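Local coordinates for SusD homolog (Bacteroides thetaiotaomicron VPI-5482, PDB 3IHV), which probably binds sugars at the outer membrane as a member of the SusD family, helping to capture glycans for uptake, at residues G278-A290 with V294-H306. Numbering follows the deposited sequence.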
loop_
_atom_site.group_PDB
_atom_site.type_symbol
_atom_site.label_atom_id
_atom_site.label_comp_id
_atom_site.label_asym_id
_atom_site.label_seq_id
_atom_site.Cartn_x
_atom_site.Cartn_y
_atom_site.Cartn_z
ATOM N N GLY A 278 5.947 -10.744 8.298
ATOM C CA GLY A 278 5.318 -10.672 7.015
ATOM C C GLY A 278 6.207 -11.213 5.921
ATOM O O GLY A 278 7.267 -11.786 6.166
ATOM N N ARG A 279 5.763 -11.005 4.695
ATOM C CA ARG A 279 6.481 -11.483 3.517
ATOM C C ARG A 279 7.223 -10.377 2.772
ATOM O O ARG A 279 7.677 -10.575 1.651
ATOM C CB ARG A 279 5.487 -12.169 2.587
ATOM C CG ARG A 279 4.773 -13.365 3.229
ATOM C CD ARG A 279 3.976 -14.083 2.204
ATOM N NE ARG A 279 3.020 -15.036 2.769
ATOM C CZ ARG A 279 3.159 -16.355 2.776
ATOM N NH1 ARG A 279 4.225 -16.933 2.247
ATOM N NH2 ARG A 279 2.204 -17.117 3.312
ATOM N N ILE A 280 7.365 -9.215 3.399
ATOM C CA ILE A 280 7.970 -8.051 2.738
ATOM C C ILE A 280 9.472 -8.297 2.615
ATOM O O ILE A 280 10.126 -8.772 3.565
ATOM C CB ILE A 280 7.680 -6.727 3.471
ATOM C CG1 ILE A 280 6.195 -6.581 3.920
ATOM C CG2 ILE A 280 8.155 -5.552 2.615
ATOM C CD1 ILE A 280 5.106 -6.777 2.845
ATOM N N GLY A 281 10.024 -8.052 1.435
ATOM C CA GLY A 281 11.419 -8.404 1.147
ATOM C C GLY A 281 11.615 -9.896 0.841
ATOM O O GLY A 281 12.723 -10.336 0.537
ATOM N N LYS A 282 10.536 -10.684 0.908
ATOM C CA LYS A 282 10.606 -12.107 0.622
ATOM C C LYS A 282 9.905 -12.354 -0.700
ATOM O O LYS A 282 10.555 -12.510 -1.729
ATOM C CB LYS A 282 9.984 -12.918 1.782
ATOM C CG LYS A 282 10.586 -12.559 3.171
ATOM C CD LYS A 282 12.082 -12.729 3.241
ATOM C CE LYS A 282 12.508 -14.172 3.298
ATOM N NZ LYS A 282 13.987 -14.547 3.587
ATOM N N TRP A 283 8.576 -12.300 -0.698
ATOM C CA TRP A 283 7.813 -12.537 -1.901
ATOM C C TRP A 283 8.020 -11.406 -2.923
ATOM O O TRP A 283 7.979 -11.623 -4.142
ATOM C CB TRP A 283 6.331 -12.650 -1.536
ATOM C CG TRP A 283 5.542 -13.579 -2.400
ATOM C CD1 TRP A 283 5.308 -14.896 -2.153
ATOM C CD2 TRP A 283 4.831 -13.266 -3.614
ATOM N NE1 TRP A 283 4.508 -15.428 -3.130
ATOM C CE2 TRP A 283 4.187 -14.445 -4.032
ATOM C CE3 TRP A 283 4.676 -12.113 -4.375
ATOM C CZ2 TRP A 283 3.421 -14.504 -5.196
ATOM C CZ3 TRP A 283 3.911 -12.176 -5.509
ATOM C CH2 TRP A 283 3.281 -13.364 -5.900
ATOM N N ASN A 284 8.273 -10.201 -2.424
ATOM C CA ASN A 284 8.539 -9.060 -3.300
ATOM C C ASN A 284 9.967 -8.562 -3.115
ATOM O O ASN A 284 10.268 -7.389 -3.327
ATOM C CB ASN A 284 7.539 -7.944 -3.056
ATOM C CG ASN A 284 7.714 -7.288 -1.702
ATOM O OD1 ASN A 284 8.353 -7.876 -0.788
ATOM N ND2 ASN A 284 7.156 -6.105 -1.545
ATOM N N GLY A 285 10.847 -9.452 -2.701
ATOM C CA GLY A 285 12.227 -9.082 -2.487
ATOM C C GLY A 285 13.085 -9.157 -3.735
ATOM O O GLY A 285 12.587 -9.294 -4.861
ATOM N N VAL A 286 14.395 -9.120 -3.500
ATOM C CA VAL A 286 15.380 -9.357 -4.535
ATOM C C VAL A 286 15.590 -10.854 -4.506
ATOM O O VAL A 286 15.673 -11.434 -3.420
ATOM C CB VAL A 286 16.690 -8.605 -4.237
ATOM C CG1 VAL A 286 17.789 -9.062 -5.194
ATOM C CG2 VAL A 286 16.447 -7.103 -4.366
ATOM N N LYS A 287 15.663 -11.497 -5.672
ATOM C CA LYS A 287 15.876 -12.940 -5.733
ATOM C C LYS A 287 17.176 -13.281 -5.019
ATOM O O LYS A 287 18.228 -12.762 -5.365
ATOM C CB LYS A 287 15.879 -13.401 -7.197
ATOM C CG LYS A 287 15.890 -14.891 -7.412
ATOM C CD LYS A 287 14.624 -15.557 -6.932
ATOM C CE LYS A 287 14.317 -16.885 -7.623
ATOM N NZ LYS A 287 12.945 -17.385 -7.203
ATOM N N THR A 288 17.076 -14.179 -4.035
ATOM C CA THR A 288 18.198 -14.546 -3.146
ATOM C C THR A 288 18.153 -16.007 -2.744
ATOM O O THR A 288 17.090 -16.532 -2.365
ATOM C CB THR A 288 18.057 -13.693 -1.839
ATOM O OG1 THR A 288 17.884 -12.313 -2.172
ATOM C CG2 THR A 288 19.237 -13.896 -0.832
ATOM N N THR A 289 19.290 -16.695 -2.834
ATOM C CA THR A 289 19.345 -18.082 -2.423
ATOM C C THR A 289 19.507 -18.230 -0.913
ATOM O O THR A 289 20.055 -17.367 -0.243
ATOM C CB THR A 289 20.577 -18.790 -3.007
ATOM O OG1 THR A 289 21.750 -18.069 -2.614
ATOM C CG2 THR A 289 20.510 -18.873 -4.527
ATOM N N ALA A 290 19.010 -19.351 -0.403
ATOM C CA ALA A 290 19.187 -19.716 0.981
ATOM C C ALA A 290 20.632 -20.222 1.074
ATOM O O ALA A 290 21.113 -20.885 0.127
ATOM C CB ALA A 290 18.177 -20.837 1.368
ATOM N N VAL A 294 23.069 -19.230 7.379
ATOM C CA VAL A 294 23.379 -17.811 7.158
ATOM C C VAL A 294 22.207 -16.964 6.682
ATOM O O VAL A 294 21.966 -15.868 7.184
ATOM C CB VAL A 294 24.461 -17.690 6.065
ATOM C CG1 VAL A 294 24.804 -16.198 5.812
ATOM C CG2 VAL A 294 25.691 -18.510 6.449
ATOM N N ARG A 295 21.458 -17.491 5.727
ATOM C CA ARG A 295 20.457 -16.674 5.057
ATOM C C ARG A 295 19.316 -17.507 4.582
ATOM O O ARG A 295 19.516 -18.623 4.129
ATOM C CB ARG A 295 21.143 -16.074 3.836
ATOM C CG ARG A 295 20.393 -15.064 3.072
ATOM C CD ARG A 295 21.305 -14.415 2.024
ATOM N NE ARG A 295 21.538 -15.246 0.838
ATOM C CZ ARG A 295 22.384 -14.906 -0.146
ATOM N NH1 ARG A 295 23.105 -13.799 -0.065
ATOM N NH2 ARG A 295 22.534 -15.682 -1.212
ATOM N N GLY A 296 18.116 -16.940 4.684
ATOM C CA GLY A 296 16.962 -17.600 4.125
ATOM C C GLY A 296 16.857 -17.134 2.678
ATOM O O GLY A 296 17.416 -16.108 2.323
ATOM N N SER A 297 16.180 -17.912 1.846
ATOM C CA SER A 297 15.957 -17.482 0.456
ATOM C C SER A 297 14.845 -16.434 0.366
ATOM O O SER A 297 14.091 -16.239 1.324
ATOM C CB SER A 297 15.636 -18.707 -0.415
ATOM O OG SER A 297 14.490 -19.367 0.083
ATOM N N CYS A 298 14.785 -15.718 -0.765
ATOM C CA CYS A 298 13.686 -14.781 -1.060
ATOM C C CYS A 298 13.146 -15.182 -2.416
ATOM O O CYS A 298 13.904 -15.186 -3.376
ATOM C CB CYS A 298 14.130 -13.327 -1.111
ATOM S SG CYS A 298 14.822 -12.737 0.458
ATOM N N ALA A 299 11.853 -15.502 -2.479
ATOM C CA ALA A 299 11.213 -16.015 -3.712
ATOM C C ALA A 299 11.195 -14.953 -4.811
ATOM O O ALA A 299 11.382 -15.262 -6.002
ATOM C CB ALA A 299 9.772 -16.543 -3.417
ATOM N N ALA A 300 10.941 -13.708 -4.418
ATOM C CA ALA A 300 11.032 -12.577 -5.363
ATOM C C ALA A 300 10.169 -12.762 -6.598
ATOM O O ALA A 300 10.659 -12.743 -7.718
ATOM C CB ALA A 300 12.521 -12.326 -5.764
ATOM N N ASN A 301 8.898 -12.995 -6.359
ATOM C CA ASN A 301 7.922 -13.243 -7.401
ATOM C C ASN A 301 7.295 -11.992 -8.021
ATOM O O ASN A 301 6.500 -12.097 -8.991
ATOM C CB ASN A 301 6.821 -14.181 -6.858
ATOM C CG ASN A 301 7.343 -15.546 -6.556
ATOM O OD1 ASN A 301 8.142 -16.073 -7.313
ATOM N ND2 ASN A 301 6.842 -16.159 -5.489
ATOM N N VAL A 302 7.613 -10.812 -7.485
ATOM C CA VAL A 302 7.123 -9.567 -8.063
ATOM C C VAL A 302 8.181 -9.139 -9.084
ATOM O O VAL A 302 9.344 -8.889 -8.732
ATOM C CB VAL A 302 6.940 -8.444 -7.011
ATOM C CG1 VAL A 302 6.617 -7.112 -7.749
ATOM C CG2 VAL A 302 5.830 -8.864 -5.982
ATOM N N LYS A 303 7.773 -9.096 -10.346
ATOM C CA LYS A 303 8.667 -8.771 -11.418
ATOM C C LYS A 303 8.298 -7.415 -12.002
ATOM O O LYS A 303 7.136 -7.024 -11.992
ATOM C CB LYS A 303 8.605 -9.863 -12.502
ATOM C CG LYS A 303 8.968 -11.233 -12.015
ATOM C CD LYS A 303 10.329 -11.234 -11.287
ATOM C CE LYS A 303 10.876 -12.634 -11.088
ATOM N NZ LYS A 303 12.186 -12.540 -10.321
ATOM N N VAL A 304 9.303 -6.704 -12.480
ATOM C CA VAL A 304 9.111 -5.359 -13.007
ATOM C C VAL A 304 8.843 -5.384 -14.502
ATOM O O VAL A 304 9.578 -6.029 -15.271
ATOM C CB VAL A 304 10.346 -4.452 -12.734
ATOM C CG1 VAL A 304 10.125 -3.027 -13.320
ATOM C CG2 VAL A 304 10.678 -4.422 -11.240
ATOM N N VAL A 305 7.800 -4.668 -14.932
ATOM C CA VAL A 305 7.481 -4.608 -16.356
ATOM C C VAL A 305 8.603 -3.860 -17.065
ATOM O O VAL A 305 8.907 -2.718 -16.710
ATOM C CB VAL A 305 6.097 -4.003 -16.577
ATOM C CG1 VAL A 305 5.795 -3.793 -18.084
ATOM C CG2 VAL A 305 4.985 -4.901 -15.910
ATOM N N HIS A 306 9.222 -4.467 -18.080
ATOM C CA HIS A 306 10.435 -3.841 -18.626
ATOM C C HIS A 306 10.235 -2.490 -19.319
ATOM O O HIS A 306 11.124 -1.642 -19.288
ATOM C CB HIS A 306 11.257 -4.766 -19.504
ATOM C CG HIS A 306 12.682 -4.338 -19.571
ATOM N ND1 HIS A 306 13.499 -4.373 -18.463
ATOM C CD2 HIS A 306 13.410 -3.787 -20.570
ATOM C CE1 HIS A 306 14.696 -3.919 -18.801
ATOM N NE2 HIS A 306 14.668 -3.560 -20.075
HETATM O O HOH W 1 16.714 -13.559 3.243
HETATM O O HOH W 2 10.080 -9.682 -6.122
HETATM O O HOH W 3 14.297 -17.832 -4.297
#
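Trp283 lays the face of its indole against Asn301, whose CB sits 3.6 Å from the centroid of the six-membered ring, almost on the ring normal: a CH-pi contact, with the amide plane turned 78° from the ring. Val302 CG2 meets the ring edge and presses on Asn284 CB at 3.5 Å. Backbone bonds pin this tight half, Ala300 N to Lys282 O and Asn301 N to Trp283 O. Lys282, bent at chi2 (-57°) and chi3 (-74°), curls along Cys298 to put NZ 2.8 Å from Ser297 O; NZ also bonds Asn384 O and, through a water, Gly296 O. Beyond the antiparallel bridge of Thr288 with Cys298, Arg295 grips Thr289 side-on, NE to Thr289 O at 2.8 Å and NH2 to OG1, with Thr288 CG2 over the guanidinium face. Thr331 O and Gln374 OE1 take NH2 and NH1, and Thr289 OG1 hydrogen-bonds Asp332 OD1. A leucine in place of Arg295 would probably leave Thr289 O without its NE donor and OG1 without NH2. On the looser solvent side, Lys287 NZ bonds Ala299 O and, separately, Ala290 packs on Ser297. Strand 325-330 flanks Val286 and Thr288, helix 40-44 covers Trp283 and Val302, and strand 302-304 pairs with strand 52-54.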